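Local coordinates for putative diflavin flavoprotein A 3 (Synechocystis sp., PDB 6H0C) that probably passes electrons from NADH to oxygen, reducing it to water, through a flavodiiron core of metallo-beta-lactamase-like and flavodoxin-like domains, at residues A255-L260 with I304-G309; V12-F17 with R140-T145. One frame throughout, in Å; residues are numbered along the deposited sequence.

Contact 1 (A255-L260 with I304-G309)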
loop_
_atom_site.group_PDB
_atom_site.type_symbol
_atom_site.label_atom_id
_atom_site.label_comp_id
_atom_site.label_asym_id
_atom_site.label_seq_id
_atom_site.Cartn_x
_atom_site.Cartn_y
_atom_site.Cartn_z
ATOM N N ALA A 255 -5.255 -23.318 -4.824
ATOM C CA ALA A 255 -5.520 -24.419 -3.897
ATOM C C ALA A 255 -4.894 -24.192 -2.531
ATOM O O ALA A 255 -5.456 -24.581 -1.506
ATOM C CB ALA A 255 -5.018 -25.729 -4.482
ATOM N N LEU A 256 -3.722 -23.570 -2.524
ATOM C CA LEU A 256 -2.988 -23.383 -1.289
ATOM C C LEU A 256 -2.911 -21.907 -0.924
ATOM O O LEU A 256 -2.922 -21.035 -1.799
ATOM C CB LEU A 256 -1.595 -23.993 -1.415
ATOM C CG LEU A 256 -1.598 -25.527 -1.511
ATOM C CD1 LEU A 256 -0.196 -26.072 -1.747
ATOM C CD2 LEU A 256 -2.215 -26.179 -0.259
ATOM N N ASN A 257 -2.850 -21.634 0.374
ATOM C CA ASN A 257 -2.795 -20.266 0.867
ATOM C C ASN A 257 -1.809 -20.125 2.026
ATOM O O ASN A 257 -1.696 -21.017 2.875
ATOM C CB ASN A 257 -4.186 -19.802 1.299
ATOM C CG ASN A 257 -4.161 -18.464 2.012
ATOM O OD1 ASN A 257 -3.750 -18.382 3.169
ATOM N ND2 ASN A 257 -4.617 -17.407 1.332
ATOM N N VAL A 258 -1.097 -19.002 2.061
ATOM C CA VAL A 258 -0.183 -18.720 3.159
ATOM C C VAL A 258 -0.644 -17.487 3.911
ATOM O O VAL A 258 -0.920 -16.459 3.298
ATOM C CB VAL A 258 1.265 -18.489 2.673
ATOM C CG1 VAL A 258 2.144 -17.985 3.826
ATOM C CG2 VAL A 258 1.838 -19.762 2.054
ATOM N N ALA A 259 -0.734 -17.599 5.235
ATOM C CA ALA A 259 -1.000 -16.450 6.098
ATOM C C ALA A 259 0.326 -15.771 6.424
ATOM O O ALA A 259 1.207 -16.371 7.038
ATOM C CB ALA A 259 -1.713 -16.877 7.364
ATOM N N LEU A 260 0.474 -14.527 5.986
ATOM C CA LEU A 260 1.724 -13.804 6.149
ATOM C C LEU A 260 1.490 -12.665 7.108
ATOM O O LEU A 260 0.925 -11.633 6.742
ATOM C CB LEU A 260 2.236 -13.290 4.801
ATOM C CG LEU A 260 3.394 -12.292 4.784
ATOM C CD1 LEU A 260 4.626 -12.899 5.402
ATOM C CD2 LEU A 260 3.684 -11.858 3.349
ATOM N N ILE A 304 -5.525 -18.071 9.569
ATOM C CA ILE A 304 -4.871 -19.294 10.027
ATOM C C ILE A 304 -5.764 -20.520 9.783
ATOM O O ILE A 304 -5.281 -21.620 9.482
ATOM C CB ILE A 304 -4.501 -19.208 11.523
ATOM C CG1 ILE A 304 -3.391 -18.174 11.750
ATOM C CG2 ILE A 304 -4.059 -20.573 12.041
ATOM C CD1 ILE A 304 -2.120 -18.455 10.963
ATOM N N GLY A 305 -7.071 -20.316 9.896
ATOM C CA GLY A 305 -8.039 -21.368 9.648
ATOM C C GLY A 305 -8.070 -21.869 8.209
ATOM O O GLY A 305 -8.447 -23.016 7.968
ATOM N N LYS A 306 -7.678 -21.030 7.249
ATOM C CA LYS A 306 -7.693 -21.466 5.852
ATOM C C LYS A 306 -6.293 -21.638 5.231
ATOM O O LYS A 306 -6.174 -22.031 4.070
ATOM C CB LYS A 306 -8.539 -20.499 5.005
ATOM C CG LYS A 306 -7.818 -19.280 4.457
ATOM C CD LYS A 306 -8.796 -18.361 3.701
ATOM C CE LYS A 306 -8.078 -17.226 2.949
ATOM N NZ LYS A 306 -7.333 -16.293 3.852
ATOM N N SER A 307 -5.234 -21.379 5.997
ATOM C CA SER A 307 -3.886 -21.424 5.423
ATOM C C SER A 307 -3.233 -22.797 5.535
ATOM O O SER A 307 -3.554 -23.583 6.429
ATOM C CB SER A 307 -2.975 -20.379 6.081
ATOM O OG SER A 307 -2.796 -20.647 7.466
ATOM N N ALA A 308 -2.309 -23.065 4.617
ATOM C CA ALA A 308 -1.520 -24.290 4.630
ATOM C C ALA A 308 -0.190 -24.032 5.326
ATOM O O ALA A 308 0.487 -24.958 5.782
ATOM C CB ALA A 308 -1.294 -24.801 3.206
ATOM N N GLY A 309 0.187 -22.761 5.381
ATOM C CA GLY A 309 1.384 -22.342 6.085
ATOM C C GLY A 309 1.184 -20.928 6.591
ATOM O O GLY A 309 0.286 -20.227 6.122
HETATM O O HOH W 1 -4.453 -23.337 2.035
HETATM O O HOH W 2 -5.107 -17.156 5.068
#

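Contact 2 (V12-F17 with R140-T145)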
loop_
_atom_site.group_PDB
_atom_site.type_symbol
_atom_site.label_atom_id
_atom_site.label_comp_id
_atom_site.label_asym_id
_atom_site.label_seq_id
_atom_site.Cartn_x
_atom_site.Cartn_y
_atom_site.Cartn_z
ATOM N N VAL A 12 -12.481 19.807 -15.610
ATOM C CA VAL A 12 -12.854 21.144 -15.143
ATOM C C VAL A 12 -12.374 21.357 -13.713
ATOM O O VAL A 12 -12.590 20.512 -12.838
ATOM C CB VAL A 12 -14.379 21.405 -15.214
ATOM C CG1 VAL A 12 -14.827 21.506 -16.654
ATOM C CG2 VAL A 12 -15.153 20.324 -14.488
ATOM N N ASP A 13 -11.696 22.483 -13.500
ATOM C CA ASP A 13 -11.189 22.868 -12.185
ATOM C C ASP A 13 -10.136 21.900 -11.637
ATOM O O ASP A 13 -9.729 22.014 -10.482
ATOM C CB ASP A 13 -12.347 22.982 -11.187
ATOM C CG ASP A 13 -13.449 23.904 -11.680
ATOM O OD1 ASP A 13 -13.135 25.042 -12.096
ATOM O OD2 ASP A 13 -14.625 23.478 -11.670
ATOM N N THR A 14 -9.678 20.968 -12.464
ATOM C CA THR A 14 -8.833 19.896 -11.958
ATOM C C THR A 14 -7.493 19.786 -12.674
ATOM O O THR A 14 -7.423 19.708 -13.905
ATOM C CB THR A 14 -9.544 18.537 -12.053
ATOM O OG1 THR A 14 -10.884 18.646 -11.548
ATOM C CG2 THR A 14 -8.772 17.485 -11.260
ATOM N N THR A 15 -6.432 19.745 -11.876
ATOM C CA THR A 15 -5.076 19.663 -12.390
ATOM C C THR A 15 -4.314 18.516 -11.732
ATOM O O THR A 15 -4.479 18.272 -10.534
ATOM C CB THR A 15 -4.323 20.976 -12.140
ATOM O OG1 THR A 15 -5.123 22.072 -12.608
ATOM C CG2 THR A 15 -2.968 20.973 -12.845
ATOM N N VAL A 16 -3.495 17.808 -12.510
ATOM C CA VAL A 16 -2.584 16.820 -11.924
ATOM C C VAL A 16 -1.145 17.350 -11.855
ATOM O O VAL A 16 -0.665 18.053 -12.753
ATOM C CB VAL A 16 -2.588 15.486 -12.696
ATOM C CG1 VAL A 16 -1.980 15.665 -14.077
ATOM C CG2 VAL A 16 -1.810 14.440 -11.920
ATOM N N PHE A 17 -0.480 17.034 -10.756
ATOM C CA PHE A 17 0.941 17.317 -10.589
ATOM C C PHE A 17 1.646 15.980 -10.470
ATOM O O PHE A 17 1.561 15.337 -9.422
ATOM C CB PHE A 17 1.208 18.167 -9.331
ATOM C CG PHE A 17 0.669 19.569 -9.401
ATOM C CD1 PHE A 17 1.529 20.643 -9.560
ATOM C CD2 PHE A 17 -0.692 19.816 -9.294
ATOM C CE1 PHE A 17 1.041 21.950 -9.626
ATOM C CE2 PHE A 17 -1.187 21.117 -9.360
ATOM C CZ PHE A 17 -0.313 22.186 -9.527
ATOM N N ARG A 140 -19.485 24.252 -7.299
ATOM C CA ARG A 140 -19.423 24.075 -8.747
ATOM C C ARG A 140 -19.633 22.619 -9.183
ATOM O O ARG A 140 -19.132 22.193 -10.229
ATOM C CB ARG A 140 -18.084 24.604 -9.280
ATOM C CG ARG A 140 -18.150 26.057 -9.731
ATOM C CD ARG A 140 -17.048 26.926 -9.141
ATOM N NE ARG A 140 -15.818 26.855 -9.916
ATOM C CZ ARG A 140 -14.840 27.751 -9.845
ATOM N NH1 ARG A 140 -14.949 28.799 -9.042
ATOM N NH2 ARG A 140 -13.749 27.594 -10.580
ATOM N N GLY A 141 -20.388 21.866 -8.383
ATOM C CA GLY A 141 -20.741 20.500 -8.730
ATOM C C GLY A 141 -19.755 19.447 -8.243
ATOM O O GLY A 141 -20.009 18.247 -8.385
ATOM N N HIS A 142 -18.627 19.889 -7.683
ATOM C CA HIS A 142 -17.633 18.971 -7.132
ATOM C C HIS A 142 -18.039 18.554 -5.721
ATOM O O HIS A 142 -17.377 18.922 -4.740
ATOM C CB HIS A 142 -16.234 19.610 -7.103
ATOM C CG HIS A 142 -15.747 20.089 -8.441
ATOM N ND1 HIS A 142 -15.042 19.284 -9.312
ATOM C CD2 HIS A 142 -15.860 21.296 -9.051
ATOM C CE1 HIS A 142 -14.745 19.973 -10.402
ATOM N NE2 HIS A 142 -15.229 21.194 -10.267
ATOM N N GLU A 143 -19.137 17.813 -5.605
ATOM C CA GLU A 143 -19.492 17.280 -4.301
ATOM C C GLU A 143 -18.910 15.888 -4.182
ATOM O O GLU A 143 -19.480 14.911 -4.667
ATOM C CB GLU A 143 -20.998 17.253 -4.056
ATOM C CG GLU A 143 -21.292 16.974 -2.583
ATOM C CD GLU A 143 -22.762 17.029 -2.234
ATOM O OE1 GLU A 143 -23.583 17.263 -3.149
ATOM O OE2 GLU A 143 -23.094 16.835 -1.041
ATOM N N LEU A 144 -17.751 15.829 -3.540
ATOM C CA LEU A 144 -16.991 14.604 -3.406
ATOM C C LEU A 144 -17.705 13.597 -2.511
ATOM O O LEU A 144 -18.313 13.967 -1.505
ATOM C CB LEU A 144 -15.604 14.910 -2.842
ATOM C CG LEU A 144 -14.835 16.036 -3.537
ATOM C CD1 LEU A 144 -13.477 16.245 -2.855
ATOM C CD2 LEU A 144 -14.674 15.761 -5.034
ATOM N N THR A 145 -17.631 12.323 -2.891
ATOM C CA THR A 145 -18.064 11.226 -2.032
ATOM C C THR A 145 -16.855 10.354 -1.682
ATOM O O THR A 145 -16.024 10.059 -2.544
ATOM C CB THR A 145 -19.158 10.375 -2.705
ATOM O OG1 THR A 145 -20.335 11.171 -2.866
ATOM C CG2 THR A 145 -19.506 9.168 -1.847
#

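Contact 1 (A255-L260 with I304-G309)
N257 O and A308 N join by a nearly straight backbone hydrogen bond of 2.8 Å, and two residues along the strand, A259 N donates to G309 O at 3.0 Å. The two bonds flank V258, which pairs with G309 as parallel strand neighbours; V258 CA also lies 3.4 Å from G309 O, a CA-H...O contact. The packed part of the contact lies around this pairing. On the V258 side of the sheet, L256 CD2 meets A308 CB at 3.8 Å, methyl against methyl. On the opposite face A259 CB packs on S307 CB and OG and reaches I304 CD1 at 4.0 Å.

The side of N257 and K306 is looser and wet. With N257 CG anti to the backbone N (chi1 171°), OD1 comes against S307 CB, and ND2 lies 3.8 Å from K306 CE where the two side chains cross. One water donates to N257 OD1 and accepts from K306 NZ, while a second receives a weak bond from N257 N and donates to K306 O. N257 ND2 and K306 NZ both also bond to T288 OG1 of the adjoining strand.

Strand 257-262, the first of the flavodoxin-like parallel sheet along the chain, runs between 286-291 and 309-313; helix 382-404 packs on V258 and A308 through L399, and Q340 OE1 bonds to S307 OG in the link between helix 297-306 and strand 309-313.

Contact 2 (V12-F17 with R140-T145)
D13 reaches two basic side chains of 140-145, one with each carboxylate oxygen; its CG lies anti to the carbonyl carbon (chi1 -54°), which sets the carboxylate between them. The charged interaction is a salt bridge, R140 NH2 to D13 OD1 at 3.0 Å. Its N-H points almost straight at the oxygen and OD1 lies in the guanidinium plane, yet the donor sits above the carboxylate plane, the two flat groups being turned 64° apart.

Among the uncharged-type hydrogen bonds, H142 NE2 donates to the anti lone pair of D13 OD2 at 2.7 Å, with OD2 at the ring edge and the carboxylate and ring planes 67° apart. H142 ND1 bonds to D162 OD2, so both ring nitrogens of this buried histidine have carboxylate partners. Within 12-17, T14 OG1 donates to V12 O at 2.8 Å, spanning D13.

Non-bonded contacts gather at H142 CE1, which has V12 O 3.3 Å away at the ring edge and V12 CG2 at 4.1 Å.

The contact bridges the two sheets of the metallo-beta-lactamase-like domain: D13 ends the short turn between strands 4-11 and 14-21, the latter also pairing with 37-45, while H142 precedes strand 143-148 and its ring touches I44 of 37-45 and R164.

In the fold
From the N terminus the chain soon enters contact 2, whose 12-17 segment waits 122 residues for 140-145; this long loop holds most strands of the seven-stranded sheet and the first of the five-stranded one, so its closure joins the two layers of the N-terminal domain at their outer end. The chain then completes that domain and passes through helix 237-253 into the flavodoxin-like domain. There contact 1 closes a shorter loop of 43 residues, carrying strand 286-291 and two helices, within a single parallel sheet. The loops follow in series, neither nesting nor crossing. Their centres lie 43 Å apart, on opposite sides of the chain's centre: contact 2 joins two sheets, contact 1 neighbouring strands of one.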